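Local coordinates for beta-lactamase (Nostoc sp., PDB 6NHS), which probably hydrolyses the beta-lactam ring of penicillin-like antibiotics, as a class D serine beta-lactamase, at residues Q164-F167 with L168-H172. Residues are numbered along the deposited sequence; the frame is centred on the assembly and turned at random.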
# COMPACT_ATOMS: atom_id res chain seq x y z
N GLN A 164 7.99 3.80 0.06
CA GLN A 164 6.55 3.88 0.31
C GLN A 164 6.20 5.22 0.95
O GLN A 164 5.25 5.89 0.53
CB GLN A 164 6.10 2.71 1.20
CG GLN A 164 6.29 1.33 0.56
CD GLN A 164 5.04 0.83 -0.14
OE1 GLN A 164 4.21 1.62 -0.59
NE2 GLN A 164 4.91 -0.49 -0.24
N ILE A 165 6.97 5.62 1.96
CA ILE A 165 6.76 6.90 2.63
C ILE A 165 6.87 8.05 1.63
O ILE A 165 6.00 8.92 1.56
CB ILE A 165 7.76 7.08 3.79
CG1 ILE A 165 7.58 5.98 4.84
CG2 ILE A 165 7.62 8.46 4.41
CD1 ILE A 165 6.33 6.14 5.65
N GLU A 166 7.96 8.07 0.85
CA GLU A 166 8.17 9.15 -0.10
C GLU A 166 7.00 9.26 -1.08
O GLU A 166 6.50 10.36 -1.35
CB GLU A 166 9.49 8.94 -0.84
CG GLU A 166 9.63 9.74 -2.13
CD GLU A 166 10.09 11.16 -1.91
OE1 GLU A 166 9.84 11.72 -0.82
OE2 GLU A 166 10.73 11.71 -2.84
N PHE A 167 6.54 8.12 -1.60
CA PHE A 167 5.41 8.11 -2.52
C PHE A 167 4.15 8.67 -1.85
O PHE A 167 3.48 9.54 -2.41
CB PHE A 167 5.20 6.67 -3.03
CG PHE A 167 3.84 6.42 -3.64
CD1 PHE A 167 3.40 7.15 -4.73
CD2 PHE A 167 3.02 5.43 -3.12
CE1 PHE A 167 2.15 6.91 -5.28
CE2 PHE A 167 1.77 5.19 -3.67
CZ PHE A 167 1.34 5.93 -4.76
N LEU A 168 3.84 8.21 -0.64
CA LEU A 168 2.61 8.65 0.02
C LEU A 168 2.67 10.13 0.38
O LEU A 168 1.68 10.85 0.25
CB LEU A 168 2.36 7.81 1.27
CG LEU A 168 1.99 6.36 1.00
CD1 LEU A 168 2.00 5.57 2.30
CD2 LEU A 168 0.61 6.28 0.33
N GLN A 169 3.84 10.60 0.83
CA GLN A 169 3.99 12.00 1.20
C GLN A 169 3.88 12.92 -0.02
O GLN A 169 3.20 13.95 0.04
CB GLN A 169 5.33 12.19 1.92
CG GLN A 169 5.58 13.59 2.42
CD GLN A 169 6.39 14.41 1.45
OE1 GLN A 169 6.23 15.62 1.37
NE2 GLN A 169 7.28 13.75 0.71
N ARG A 170 4.53 12.55 -1.13
CA ARG A 170 4.38 13.32 -2.36
C ARG A 170 2.95 13.31 -2.86
O ARG A 170 2.44 14.33 -3.35
CB ARG A 170 5.31 12.77 -3.44
CG ARG A 170 6.80 12.98 -3.16
CD ARG A 170 7.60 12.61 -4.39
NE ARG A 170 7.53 13.65 -5.41
CZ ARG A 170 7.69 13.42 -6.72
NH1 ARG A 170 7.90 12.18 -7.15
NH2 ARG A 170 7.63 14.42 -7.58
N LEU A 171 2.30 12.15 -2.79
CA LEU A 171 0.88 12.06 -3.11
C LEU A 171 0.08 13.07 -2.30
O LEU A 171 -0.70 13.86 -2.86
CB LEU A 171 0.39 10.64 -2.83
CG LEU A 171 -1.06 10.32 -3.19
CD1 LEU A 171 -1.24 10.45 -4.69
CD2 LEU A 171 -1.43 8.92 -2.72
N HIS A 172 0.29 13.09 -0.99
CA HIS A 172 -0.54 13.89 -0.10
C HIS A 172 -0.35 15.39 -0.31
O HIS A 172 -1.28 16.17 -0.09
CB HIS A 172 -0.25 13.51 1.36
CG HIS A 172 -1.20 14.11 2.34
ND1 HIS A 172 -1.00 15.34 2.92
CD2 HIS A 172 -2.37 13.64 2.85
CE1 HIS A 172 -1.99 15.61 3.74
NE2 HIS A 172 -2.84 14.60 3.72
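Residues 164-172 form the last two and a half turns of alpha-helix 161-172, where the backbone N-H groups of Leu-168, Gln-169, Arg-170 and Leu-171 each bond the carbonyl oxygen four residues earlier. The donor-acceptor distances are regular: Gln-169 N lies 2.8 Å from Ile-165 O, and Arg-170 N lies 3.0 Å from Glu-166 O. In this penicillin-binding-protein-like fold, the helix lies between helix 65-76 and the antiparallel sheet. Its buried side carries Gln-164, Ile-165, Phe-167, Leu-168 and Leu-171. Leu-168 and Ile-165 rest on Phe-229 of strand 226-236. Phe-167 packs against Ile-67, Phe-68 and Leu-71 and meets Tyr-137 edge-to-face.

Leu-168 turns its CG beside its own backbone N (chi1 -69°), which brings CG to 3.3 Å from Gln-164 O. The same carbonyl oxygen accepts the Leu-168 N-H. One methyl, CD2, sits 4.3 Å from CD2 of the Phe-167 ring, a loose apolar contact between neighbours. Gln-164 NE2 is hydrogen-bonded to Thr-64 OG1, within a putative SxxK motif, the usual seat of the nucleophilic serine in this family. That bond ties the helix to the probable active-site region.

The more open side is polar. Glu-166 bends at chi2 (83°), which sets its carboxylate against CG and CD of Arg-170, the two chains passing at a slant. OE2 is 3.6 Å from Arg-170 CD. The charged ends do not pair: Glu-166 OE2 is 4.5 Å from Arg-170 NE and well out of the guanidinium plane, though the opposite charges probably attract. Arg-170 NE instead makes a salt bridge with Glu-175. Glu-166 OE1 also approaches the Gln-169 amide, reaching NE2 at 3.6 Å, with the carboxylate and amide planes 35° apart.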